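Local coordinates for protein gamma-glutamyltranspeptidase (Streptomyces lincolnensis, PDB 6J3A) that probably cleaves or transfers gamma-glutamyl groups, as an LmbA-like homologue of the gamma-glutamyltranspeptidases in the Ntn-hydrolase clan, at residues 114-119 with 211-216; 40-45 with 131-136; 263-268 with 516-521; 511-516 with 589-594. One frame throughout, in Å; residues are numbered along the deposited sequence.

In the fold
The four contacts illustrate how an Ntn-type fold is held together from helix bundles and sheet-covering helices. Contacts 1 and 2 touch each other, with centres about 14 Å apart. W115 and M116 of helix 111-122 lie on A44 and F45 of helix 36-50, and the segments of contacts 1 and 2 alternate along the chain. Contacts 3 and 4 lie about 10 Å apart between centres, share A516 and both use helix 506-519, which meets a hairpin turn in one and strand 590-594 in the other. The first pair closes before the second opens; contacts 2 and 4 have centres about 25 Å apart. An early helical region and a later helix-on-sheet region thus form two separate packing regions within the one gamma-glutamyltranspeptidase chain.

Contact 1: 114-119 with 211-216; sequences AWMLLL and AAREVW
Two antiparallel helices, 111-122 and 205-217, meet here in the helical region of the gamma-glutamyltranspeptidase fold, where M116 and L117 face R213 and A212. The short axes approach to 10.0 Å and their directions differ by 175°, a separation wide enough for side chains to fill the interface. M116 and R213 run past one another in opposite directions, with CB of M116 3.6 Å from CG of R213, so the touching is done by the aliphatic part of the arginine. Bent at chi2 and chi3, the methionine chain turns its end away from the arginine, and its SD comes 4.4 Å from CB of A212. The arginine chain bends at CD (chi3 72°), which carries its guanidinium across to the neighbouring leucine. There CD2 of L117 sits over one face, 3.9 Å above the plane and offset toward the rim, with R213 NH1 4.0 Å from that methyl carbon. The polar edge has other partners: NE forms a salt bridge with D113 and NH1 another with E210, while R120 brings a like charge close to NH1. R213 therefore divides its work, using carbon and one flat face for apolar contact and its N-H groups for carboxylates. The two acidic partners probably offset the cost of burying this charge and limit rotation of the guanidinium between the helices.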
loop_
_atom_site.group_PDB
_atom_site.type_symbol
_atom_site.label_atom_id
_atom_site.label_comp_id
_atom_site.label_asym_id
_atom_site.label_seq_id
_atom_site.Cartn_x
_atom_site.Cartn_y
_atom_site.Cartn_z
ATOM N N ALA A 114 -7.706 13.693 24.937
ATOM C CA ALA A 114 -6.652 12.696 24.827
ATOM C C ALA A 114 -5.623 13.034 23.755
ATOM O O ALA A 114 -4.430 12.982 24.020
ATOM C CB ALA A 114 -7.249 11.323 24.565
ATOM N N TRP A 115 -6.080 13.384 22.557
ATOM C CA TRP A 115 -5.166 13.767 21.471
ATOM C C TRP A 115 -4.437 15.077 21.778
ATOM O O TRP A 115 -3.297 15.276 21.345
ATOM C CB TRP A 115 -5.917 13.893 20.136
ATOM C CG TRP A 115 -6.445 12.593 19.597
ATOM C CD1 TRP A 115 -7.751 12.280 19.325
ATOM C CD2 TRP A 115 -5.679 11.431 19.261
ATOM N NE1 TRP A 115 -7.844 10.994 18.838
ATOM C CE2 TRP A 115 -6.587 10.451 18.794
ATOM C CE3 TRP A 115 -4.314 11.123 19.305
ATOM C CZ2 TRP A 115 -6.174 9.193 18.374
ATOM C CZ3 TRP A 115 -3.903 9.866 18.884
ATOM C CH2 TRP A 115 -4.833 8.914 18.427
ATOM N N MET A 116 -5.101 15.967 22.512
ATOM C CA MET A 116 -4.489 17.220 22.927
ATOM C C MET A 116 -3.396 16.944 23.936
ATOM O O MET A 116 -2.345 17.564 23.883
ATOM C CB MET A 116 -5.520 18.177 23.541
ATOM C CG MET A 116 -6.468 18.850 22.562
ATOM S SD MET A 116 -5.706 19.512 21.071
ATOM C CE MET A 116 -5.974 18.134 19.958
ATOM N N LEU A 117 -3.658 16.025 24.863
ATOM C CA LEU A 117 -2.653 15.645 25.856
ATOM C C LEU A 117 -1.435 15.034 25.186
ATOM O O LEU A 117 -0.299 15.392 25.502
ATOM C CB LEU A 117 -3.203 14.650 26.889
ATOM C CG LEU A 117 -3.520 15.161 28.300
ATOM C CD1 LEU A 117 -3.804 13.973 29.201
ATOM C CD2 LEU A 117 -2.415 15.995 28.934
ATOM N N LEU A 118 -1.688 14.108 24.264
ATOM C CA LEU A 118 -0.620 13.470 23.505
ATOM C C LEU A 118 0.251 14.503 22.800
ATOM O O LEU A 118 1.467 14.519 22.965
ATOM C CB LEU A 118 -1.195 12.477 22.495
ATOM C CG LEU A 118 -0.161 11.514 21.893
ATOM C CD1 LEU A 118 0.402 10.530 22.911
ATOM C CD2 LEU A 118 -0.784 10.747 20.744
ATOM N N LEU A 119 -0.387 15.375 22.039
ATOM C CA LEU A 119 0.316 16.444 21.351
ATOM C C LEU A 119 1.125 17.316 22.319
ATOM O O LEU A 119 2.270 17.637 22.054
ATOM C CB LEU A 119 -0.672 17.305 20.550
ATOM C CG LEU A 119 -0.113 18.208 19.440
ATOM C CD1 LEU A 119 0.668 17.418 18.399
ATOM C CD2 LEU A 119 -1.232 18.975 18.755
ATOM N N ALA A 211 -5.097 25.795 25.748
ATOM C CA ALA A 211 -6.240 26.682 25.442
ATOM C C ALA A 211 -7.309 25.974 24.615
ATOM O O ALA A 211 -8.500 26.160 24.854
ATOM C CB ALA A 211 -5.778 27.933 24.722
ATOM N N ALA A 212 -6.874 25.169 23.648
ATOM C CA ALA A 212 -7.776 24.326 22.854
ATOM C C ALA A 212 -8.528 23.289 23.693
ATOM O O ALA A 212 -9.684 22.973 23.407
ATOM C CB ALA A 212 -7.005 23.630 21.749
ATOM N N ARG A 213 -7.866 22.750 24.712
ATOM C CA ARG A 213 -8.518 21.820 25.629
ATOM C C ARG A 213 -9.697 22.499 26.325
ATOM O O ARG A 213 -10.748 21.894 26.493
ATOM C CB ARG A 213 -7.540 21.296 26.671
ATOM C CG ARG A 213 -6.384 20.495 26.106
ATOM C CD ARG A 213 -5.457 20.071 27.223
ATOM N NE ARG A 213 -6.065 19.033 28.048
ATOM C CZ ARG A 213 -5.635 18.659 29.249
ATOM N NH1 ARG A 213 -4.578 19.241 29.818
ATOM N NH2 ARG A 213 -6.275 17.694 29.901
ATOM N N GLU A 214 -9.504 23.761 26.699
ATOM C CA GLU A 214 -10.536 24.557 27.356
ATOM C C GLU A 214 -11.657 25.020 26.434
ATOM O O GLU A 214 -12.793 25.191 26.887
ATOM C CB GLU A 214 -9.904 25.761 28.053
ATOM C CG GLU A 214 -8.983 25.374 29.204
ATOM C CD GLU A 214 -9.677 24.568 30.303
ATOM O OE1 GLU A 214 -9.000 23.708 30.909
ATOM O OE2 GLU A 214 -10.890 24.784 30.555
ATOM N N VAL A 215 -11.347 25.232 25.160
ATOM C CA VAL A 215 -12.375 25.523 24.157
ATOM C C VAL A 215 -13.321 24.331 23.975
ATOM O O VAL A 215 -14.537 24.510 23.892
ATOM C CB VAL A 215 -11.743 25.939 22.817
ATOM C CG1 VAL A 215 -12.785 26.023 21.709
ATOM C CG2 VAL A 215 -11.059 27.289 22.978
ATOM N N TRP A 216 -12.764 23.127 23.921
ATOM C CA TRP A 216 -13.576 21.913 23.891
ATOM C C TRP A 216 -14.389 21.751 25.177
ATOM O O TRP A 216 -15.547 21.336 25.143
ATOM C CB TRP A 216 -12.711 20.662 23.681
ATOM C CG TRP A 216 -13.556 19.428 23.554
ATOM C CD1 TRP A 216 -14.114 18.713 24.574
ATOM C CD2 TRP A 216 -13.989 18.799 22.344
ATOM N NE1 TRP A 216 -14.856 17.672 24.077
ATOM C CE2 TRP A 216 -14.792 17.697 22.710
ATOM C CE3 TRP A 216 -13.765 19.047 20.988
ATOM C CZ2 TRP A 216 -15.376 16.843 21.767
ATOM C CZ3 TRP A 216 -14.351 18.197 20.047
ATOM C CH2 TRP A 216 -15.148 17.106 20.447
#

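Contact 2: 40-45 with 131-136; sequences AVAGAF and LKYAVG
The methyl of A134 points at the base of the F45 side chain, CB to CB 3.8 Å, and meets it from the flank, joining helices 36-50 and 127-140. The short axes run nearly parallel, with a crossing angle of -15°, and come within 7.7 Å, a close approach consistent with the small side chains of A42 and A134. The methyl of A134 also reaches the backbone of the other helix: its CB is 3.2 Å from O of F45. With CG of F45 anti to its carbonyl carbon (chi1 -77°), the ring leans back along its own helix, and the O of V41 lies in plane at the ring edge. From this position CE2 approaches CD2 of L131 at 4.5 Å, a loose apolar touch. Near the other end of the interface, CD2 of Y133 comes 4.1 Å from CB of A42, while CG of K132 covers one face of the tyrosine ring over its centre. Polar atoms are bridged indirectly. One water donates to O of A42 at 2.9 Å and accepts from N of A134 at 3.3 Å, linking the helices where 127-140 is kinked and the amides of Y133 and A134 lack a bond to the preceding turn. Around this pair, helix 111-122 places F112 and M116 against F45, helix 186-200 adds W192 to both F45 and L131, and helix 20-31 covers Y133, which also packs on R617 of the second subunit.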
loop_
_atom_site.group_PDB
_atom_site.type_symbol
_atom_site.label_atom_id
_atom_site.label_comp_id
_atom_site.label_asym_id
_atom_site.label_seq_id
_atom_site.Cartn_x
_atom_site.Cartn_y
_atom_site.Cartn_z
ATOM N N ALA A 40 0.272 10.598 14.689
ATOM C CA ALA A 40 -0.956 9.923 15.083
ATOM C C ALA A 40 -2.107 10.900 15.339
ATOM O O ALA A 40 -3.262 10.598 15.020
ATOM C CB ALA A 40 -0.705 9.075 16.307
ATOM N N VAL A 41 -1.788 12.060 15.915
ATOM C CA VAL A 41 -2.776 13.117 16.107
ATOM C C VAL A 41 -3.353 13.525 14.751
ATOM O O VAL A 41 -4.571 13.490 14.559
ATOM C CB VAL A 41 -2.196 14.337 16.857
ATOM C CG1 VAL A 41 -3.199 15.491 16.885
ATOM C CG2 VAL A 41 -1.851 13.960 18.292
ATOM N N ALA A 42 -2.479 13.872 13.811
ATOM C CA ALA A 42 -2.912 14.241 12.455
ATOM C C ALA A 42 -3.796 13.188 11.809
ATOM O O ALA A 42 -4.888 13.491 11.324
ATOM C CB ALA A 42 -1.713 14.492 11.575
ATOM N N GLY A 43 -3.311 11.953 11.815
ATOM C CA GLY A 43 -4.060 10.823 11.273
ATOM C C GLY A 43 -5.430 10.644 11.904
ATOM O O GLY A 43 -6.389 10.311 11.219
ATOM N N ALA A 44 -5.518 10.879 13.210
ATOM C CA ALA A 44 -6.757 10.671 13.966
ATOM C C ALA A 44 -7.856 11.624 13.546
ATOM O O ALA A 44 -9.009 11.229 13.433
ATOM C CB ALA A 44 -6.498 10.819 15.451
ATOM N N PHE A 45 -7.489 12.879 13.328
ATOM C CA PHE A 45 -8.434 13.886 12.864
ATOM C C PHE A 45 -8.796 13.684 11.389
ATOM O O PHE A 45 -9.898 14.015 10.967
ATOM C CB PHE A 45 -7.905 15.297 13.146
ATOM C CG PHE A 45 -8.039 15.706 14.590
ATOM C CD1 PHE A 45 -7.150 15.239 15.541
ATOM C CD2 PHE A 45 -9.080 16.539 15.003
ATOM C CE1 PHE A 45 -7.280 15.602 16.877
ATOM C CE2 PHE A 45 -9.210 16.914 16.335
ATOM C CZ PHE A 45 -8.311 16.442 17.278
ATOM N N LEU A 131 -3.291 19.425 12.432
ATOM C CA LEU A 131 -4.679 19.206 12.043
ATOM C C LEU A 131 -5.114 19.837 10.694
ATOM O O LEU A 131 -6.271 19.691 10.302
ATOM C CB LEU A 131 -5.632 19.439 13.235
ATOM C CG LEU A 131 -6.055 20.784 13.797
ATOM C CD1 LEU A 131 -6.847 21.563 12.767
ATOM C CD2 LEU A 131 -6.931 20.550 15.016
ATOM N N LYS A 132 -4.189 20.454 9.955
ATOM C CA LYS A 132 -4.498 21.013 8.615
ATOM C C LYS A 132 -4.943 19.973 7.564
ATOM O O LYS A 132 -5.649 20.301 6.618
ATOM C CB LYS A 132 -3.312 21.818 8.068
ATOM C CG LYS A 132 -2.135 20.979 7.587
ATOM C CD LYS A 132 -0.882 21.822 7.394
ATOM C CE LYS A 132 0.263 21.004 6.803
ATOM N NZ LYS A 132 1.562 21.286 7.470
ATOM N N TYR A 133 -4.518 18.731 7.739
ATOM C CA TYR A 133 -4.859 17.647 6.814
ATOM C C TYR A 133 -6.348 17.367 6.832
ATOM O O TYR A 133 -6.985 17.374 5.787
ATOM C CB TYR A 133 -4.077 16.377 7.161
ATOM C CG TYR A 133 -2.589 16.596 7.071
ATOM C CD1 TYR A 133 -1.951 16.647 5.834
ATOM C CD2 TYR A 133 -1.827 16.817 8.213
ATOM C CE1 TYR A 133 -0.588 16.881 5.735
ATOM C CE2 TYR A 133 -0.464 17.051 8.128
ATOM C CZ TYR A 133 0.152 17.081 6.886
ATOM O OH TYR A 133 1.506 17.311 6.790
ATOM N N ALA A 134 -6.885 17.147 8.031
ATOM C CA ALA A 134 -8.330 16.933 8.245
ATOM C C ALA A 134 -9.202 18.105 7.791
ATOM O O ALA A 134 -10.238 17.892 7.168
ATOM C CB ALA A 134 -8.600 16.632 9.710
ATOM N N VAL A 135 -8.771 19.325 8.117
ATOM C CA VAL A 135 -9.441 20.558 7.674
ATOM C C VAL A 135 -9.590 20.603 6.151
ATOM O O VAL A 135 -10.658 20.914 5.626
ATOM C CB VAL A 135 -8.661 21.827 8.106
ATOM C CG1 VAL A 135 -9.278 23.093 7.510
ATOM C CG2 VAL A 135 -8.628 21.963 9.622
ATOM N N GLY A 136 -8.492 20.335 5.458
ATOM C CA GLY A 136 -8.470 20.279 3.994
ATOM C C GLY A 136 -9.446 19.272 3.408
ATOM O O GLY A 136 -10.194 19.595 2.489
HETATM O O HOH W 1 -5.032 16.269 10.556
#

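Contact 3: 263-268 with 516-521; sequences YDWNGW and AVALRA
Apolar contacts between two tryptophans and A518 carry this junction of a hairpin with the end of helix 506-519. The methyl of A518 points at both indoles. NE1, CE2 and CZ2 of W268 all lie near A518 CB, NE1 closest at 3.6 Å. W265 meets the same methyl with its six-membered ring, CZ3 lying 4.0 Å from A518 CB, and here the methyl sits at the ring edge, in plane. V517 adds a looser touch, its CG1 4.5 Å from CH2 of W268. Aromatic and cationic interactions extend the cluster: W268 forms an edge-to-face pair with F514 and a cation-pi contact with R490. Backbone bonding pairs the two tryptophan residues across the turn, since N of W265 bonds to O of W268 at 2.7 Å and N of W268 to O of W265 at 2.9 Å. Within the turn, CB of N266 lies 3.4 Å above the W265 ring, over its centre. W265 has its CG anti to the backbone N (chi1 174°), which extends the indole toward the helix. The paired backbone bonds of W265 and W268 close a beta hairpin with a two-residue type I' loop, N266-G267, linking strands 256-265 and 268-272 and resting on the C-terminal part of a helix.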
loop_
_atom_site.group_PDB
_atom_site.type_symbol
_atom_site.label_atom_id
_atom_site.label_comp_id
_atom_site.label_asym_id
_atom_site.label_seq_id
_atom_site.Cartn_x
_atom_site.Cartn_y
_atom_site.Cartn_z
ATOM N N TYR A 263 1.166 -8.855 30.359
ATOM C CA TYR A 263 1.324 -10.272 30.601
ATOM C C TYR A 263 2.504 -10.814 29.793
ATOM O O TYR A 263 2.599 -10.603 28.585
ATOM C CB TYR A 263 0.045 -11.018 30.254
ATOM C CG TYR A 263 0.088 -12.459 30.668
ATOM C CD1 TYR A 263 0.104 -12.811 32.017
ATOM C CD2 TYR A 263 0.132 -13.482 29.715
ATOM C CE1 TYR A 263 0.161 -14.140 32.411
ATOM C CE2 TYR A 263 0.177 -14.816 30.098
ATOM C CZ TYR A 263 0.195 -15.139 31.445
ATOM O OH TYR A 263 0.240 -16.453 31.833
ATOM N N ASP A 264 3.398 -11.506 30.494
ATOM C CA ASP A 264 4.553 -12.159 29.901
ATOM C C ASP A 264 4.189 -13.546 29.351
ATOM O O ASP A 264 3.643 -14.391 30.066
ATOM C CB ASP A 264 5.665 -12.252 30.939
ATOM C CG ASP A 264 6.266 -10.881 31.286
ATOM O OD1 ASP A 264 5.818 -9.837 30.754
ATOM O OD2 ASP A 264 7.206 -10.844 32.104
ATOM N N TRP A 265 4.479 -13.756 28.069
ATOM C CA TRP A 265 4.228 -15.036 27.410
ATOM C C TRP A 265 5.320 -15.360 26.390
ATOM O O TRP A 265 5.518 -14.619 25.426
ATOM C CB TRP A 265 2.855 -15.037 26.725
ATOM C CG TRP A 265 2.591 -16.279 25.914
ATOM C CD1 TRP A 265 2.118 -17.487 26.370
ATOM C CD2 TRP A 265 2.803 -16.440 24.505
ATOM N NE1 TRP A 265 2.013 -18.385 25.322
ATOM C CE2 TRP A 265 2.434 -17.767 24.171
ATOM C CE3 TRP A 265 3.277 -15.592 23.492
ATOM C CZ2 TRP A 265 2.519 -18.257 22.866
ATOM C CZ3 TRP A 265 3.365 -16.080 22.202
ATOM C CH2 TRP A 265 2.985 -17.401 21.897
ATOM N N ASN A 266 6.020 -16.476 26.618
ATOM C CA ASN A 266 6.924 -17.086 25.624
ATOM C C ASN A 266 7.964 -16.102 25.047
ATOM O O ASN A 266 8.171 -16.030 23.832
ATOM C CB ASN A 266 6.077 -17.713 24.512
ATOM C CG ASN A 266 6.909 -18.427 23.472
ATOM O OD1 ASN A 266 7.673 -19.335 23.793
ATOM N ND2 ASN A 266 6.773 -18.012 22.215
ATOM N N GLY A 267 8.590 -15.325 25.928
ATOM C CA GLY A 267 9.598 -14.334 25.527
ATOM C C GLY A 267 9.063 -12.940 25.254
ATOM O O GLY A 267 9.839 -11.969 25.222
ATOM N N TRP A 268 7.747 -12.845 25.039
ATOM C CA TRP A 268 7.059 -11.580 24.783
ATOM C C TRP A 268 6.335 -11.053 26.017
ATOM O O TRP A 268 5.988 -11.809 26.929
ATOM C CB TRP A 268 5.999 -11.711 23.678
ATOM C CG TRP A 268 6.425 -12.334 22.392
ATOM C CD1 TRP A 268 6.598 -13.662 22.152
ATOM C CD2 TRP A 268 6.655 -11.666 21.142
ATOM N NE1 TRP A 268 6.955 -13.866 20.842
ATOM C CE2 TRP A 268 6.994 -12.657 20.199
ATOM C CE3 TRP A 268 6.631 -10.330 20.737
ATOM C CZ2 TRP A 268 7.309 -12.352 18.875
ATOM C CZ3 TRP A 268 6.939 -10.029 19.419
ATOM C CH2 TRP A 268 7.274 -11.035 18.504
ATOM N N ALA A 516 -0.024 -15.608 15.523
ATOM C CA ALA A 516 0.515 -15.850 14.194
ATOM C C ALA A 516 1.871 -15.157 14.023
ATOM O O ALA A 516 2.820 -15.791 13.570
ATOM C CB ALA A 516 -0.464 -15.412 13.128
ATOM N N VAL A 517 1.981 -13.894 14.431
ATOM C CA VAL A 517 3.263 -13.178 14.340
ATOM C C VAL A 517 4.383 -13.935 15.069
ATOM O O VAL A 517 5.489 -14.059 14.563
ATOM C CB VAL A 517 3.189 -11.742 14.909
ATOM C CG1 VAL A 517 4.571 -11.089 14.919
ATOM C CG2 VAL A 517 2.216 -10.882 14.110
ATOM N N ALA A 518 4.083 -14.431 16.261
ATOM C CA ALA A 518 5.068 -15.124 17.087
ATOM C C ALA A 518 5.364 -16.543 16.606
ATOM O O ALA A 518 6.466 -17.037 16.829
ATOM C CB ALA A 518 4.594 -15.159 18.517
ATOM N N LEU A 519 4.389 -17.184 15.958
ATOM C CA LEU A 519 4.521 -18.569 15.497
ATOM C C LEU A 519 4.915 -18.730 14.043
ATOM O O LEU A 519 5.477 -19.755 13.694
ATOM C CB LEU A 519 3.228 -19.350 15.752
ATOM C CG LEU A 519 2.818 -19.524 17.220
ATOM C CD1 LEU A 519 1.576 -20.403 17.299
ATOM C CD2 LEU A 519 3.931 -20.106 18.087
ATOM N N ARG A 520 4.623 -17.746 13.197
ATOM C CA ARG A 520 4.958 -17.845 11.772
ATOM C C ARG A 520 6.437 -17.576 11.521
ATOM O O ARG A 520 7.065 -16.769 12.208
ATOM C CB ARG A 520 4.101 -16.886 10.933
ATOM C CG ARG A 520 2.637 -17.291 10.818
ATOM C CD ARG A 520 1.824 -16.199 10.142
ATOM N NE ARG A 520 2.041 -16.195 8.695
ATOM C CZ ARG A 520 1.320 -16.877 7.801
ATOM N NH1 ARG A 520 0.283 -17.642 8.168
ATOM N NH2 ARG A 520 1.635 -16.787 6.509
ATOM N N ALA A 521 6.986 -18.262 10.526
ATOM C CA ALA A 521 8.357 -18.039 10.090
ATOM C C ALA A 521 8.502 -16.636 9.531
ATOM O O ALA A 521 7.638 -16.167 8.790
ATOM C CB ALA A 521 8.736 -19.047 9.026
#

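Contact 4: 511-516 with 589-594; sequences LHFFLA and LCAVAR
This is a buried helix-on-sheet contact, in which F513 of helix 506-519 packs against L589, just before strand 590-594, and A591 within it, entirely through apolar atoms. It belongs to the layering of helices on sheet that characterises the Ntn-hydrolase fold. F513 supplies the helix side of the interface and is touched at both ends of its side chain. At its base, CB lies 3.8 Å from CD1 of L589 and 3.9 Å from CD2 of the same leucine, so both methyls of the leucine fork lie on the same side of F513 CB. The ring's first carbon, CG, is likewise 3.9 Å from L589 CD2. The side chains of F513 and L589 run antiparallel alongside each other. At the far end, CZ of F513 reaches CB of A591 at 3.6 Å. CG of F513 stands opposite the F513 backbone N (chi1 168°), a setting that stretches the ring away from the helix until it reaches the strand. The small methyl of A591 lies against that ring end, while C590, lying between the two contact residues, points its CB to the other side of the strand. The extended backbone continues this alternation back to L589, setting L589 and A591 on the helix-facing side. Strand 590-594 pairs with 493-499 on one side and 601-605 on the other; F498 of the former meets the ring of F513, and A532 and I533 of helix 529-534 also pack on it.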
loop_
_atom_site.group_PDB
_atom_site.type_symbol
_atom_site.label_atom_id
_atom_site.label_comp_id
_atom_site.label_asym_id
_atom_site.label_seq_id
_atom_site.Cartn_x
_atom_site.Cartn_y
_atom_site.Cartn_z
ATOM N N LEU A 511 -5.644 -11.438 19.135
ATOM C CA LEU A 511 -5.029 -12.640 19.699
ATOM C C LEU A 511 -4.564 -13.574 18.588
ATOM O O LEU A 511 -3.442 -14.068 18.632
ATOM C CB LEU A 511 -5.965 -13.409 20.633
ATOM C CG LEU A 511 -5.221 -14.641 21.198
ATOM C CD1 LEU A 511 -4.559 -14.313 22.522
ATOM C CD2 LEU A 511 -6.107 -15.868 21.299
ATOM N N HIS A 512 -5.421 -13.806 17.598
ATOM C CA HIS A 512 -5.053 -14.709 16.499
ATOM C C HIS A 512 -3.843 -14.132 15.754
ATOM O O HIS A 512 -2.844 -14.829 15.522
ATOM C CB HIS A 512 -6.234 -14.973 15.552
ATOM C CG HIS A 512 -7.517 -15.277 16.264
ATOM N ND1 HIS A 512 -7.547 -15.865 17.506
ATOM C CD2 HIS A 512 -8.807 -15.050 15.925
ATOM C CE1 HIS A 512 -8.802 -15.994 17.898
ATOM N NE2 HIS A 512 -9.587 -15.507 16.955
ATOM N N PHE A 513 -3.919 -12.845 15.438
ATOM C CA PHE A 513 -2.823 -12.130 14.779
ATOM C C PHE A 513 -1.500 -12.225 15.535
ATOM O O PHE A 513 -0.499 -12.673 14.974
ATOM C CB PHE A 513 -3.210 -10.669 14.625
ATOM C CG PHE A 513 -2.082 -9.777 14.232
ATOM C CD1 PHE A 513 -1.587 -9.805 12.946
ATOM C CD2 PHE A 513 -1.530 -8.896 15.147
ATOM C CE1 PHE A 513 -0.552 -8.966 12.571
ATOM C CE2 PHE A 513 -0.496 -8.055 14.781
ATOM C CZ PHE A 513 -0.007 -8.088 13.490
ATOM N N PHE A 514 -1.507 -11.796 16.796
ATOM C CA PHE A 514 -0.296 -11.786 17.619
ATOM C C PHE A 514 0.354 -13.157 17.743
ATOM O O PHE A 514 1.577 -13.258 17.675
ATOM C CB PHE A 514 -0.578 -11.252 19.014
ATOM C CG PHE A 514 0.563 -11.446 19.976
ATOM C CD1 PHE A 514 1.566 -10.487 20.084
ATOM C CD2 PHE A 514 0.631 -12.588 20.772
ATOM C CE1 PHE A 514 2.610 -10.659 20.971
ATOM C CE2 PHE A 514 1.675 -12.769 21.657
ATOM C CZ PHE A 514 2.667 -11.803 21.758
ATOM N N LEU A 515 -0.450 -14.197 17.954
ATOM C CA LEU A 515 0.083 -15.573 17.955
ATOM C C LEU A 515 0.672 -15.963 16.591
ATOM O O LEU A 515 1.750 -16.571 16.506
ATOM C CB LEU A 515 -0.981 -16.597 18.387
ATOM C CG LEU A 515 -1.438 -16.554 19.854
ATOM C CD1 LEU A 515 -2.489 -17.620 20.113
ATOM C CD2 LEU A 515 -0.288 -16.731 20.826
ATOM N N ALA A 516 -0.024 -15.608 15.523
ATOM C CA ALA A 516 0.515 -15.850 14.194
ATOM C C ALA A 516 1.871 -15.157 14.023
ATOM O O ALA A 516 2.820 -15.791 13.570
ATOM C CB ALA A 516 -0.464 -15.412 13.128
ATOM N N LEU A 589 -6.974 -5.561 10.711
ATOM C CA LEU A 589 -5.713 -5.395 11.428
ATOM C C LEU A 589 -4.808 -4.285 10.883
ATOM O O LEU A 589 -4.823 -3.977 9.689
ATOM C CB LEU A 589 -4.981 -6.733 11.487
ATOM C CG LEU A 589 -5.691 -7.646 12.503
ATOM C CD1 LEU A 589 -5.618 -9.119 12.149
ATOM C CD2 LEU A 589 -5.139 -7.389 13.898
ATOM N N CYS A 590 -4.065 -3.674 11.803
ATOM C CA CYS A 590 -2.998 -2.725 11.494
ATOM C C CYS A 590 -1.816 -3.080 12.363
ATOM O O CYS A 590 -2.005 -3.462 13.501
ATOM C CB CYS A 590 -3.422 -1.306 11.815
ATOM S SG CYS A 590 -4.994 -0.852 11.092
ATOM N N ALA A 591 -0.604 -2.936 11.837
ATOM C CA ALA A 591 0.607 -3.216 12.606
ATOM C C ALA A 591 1.789 -2.397 12.096
ATOM O O ALA A 591 1.939 -2.190 10.896
ATOM C CB ALA A 591 0.941 -4.703 12.568
ATOM N N VAL A 592 2.596 -1.905 13.025
ATOM C CA VAL A 592 3.940 -1.453 12.716
ATOM C C VAL A 592 4.882 -2.166 13.676
ATOM O O VAL A 592 4.471 -2.568 14.763
ATOM C CB VAL A 592 4.097 0.075 12.829
ATOM C CG1 VAL A 592 3.155 0.774 11.866
ATOM C CG2 VAL A 592 3.868 0.557 14.247
ATOM N N ALA A 593 6.135 -2.318 13.267
ATOM C CA ALA A 593 7.143 -2.966 14.096
ATOM C C ALA A 593 8.528 -2.369 13.906
ATOM O O ALA A 593 8.804 -1.650 12.952
ATOM C CB ALA A 593 7.178 -4.477 13.843
ATOM N N ARG A 594 9.381 -2.696 14.861
ATOM C CA ARG A 594 10.772 -2.346 14.849
ATOM C C ARG A 594 11.518 -3.635 15.185
ATOM O O ARG A 594 11.053 -4.448 15.995
ATOM C CB ARG A 594 11.045 -1.249 15.881
ATOM C CG ARG A 594 12.438 -0.644 15.801
ATOM C CD ARG A 594 12.591 0.555 16.726
ATOM N NE ARG A 594 13.993 0.771 17.077
#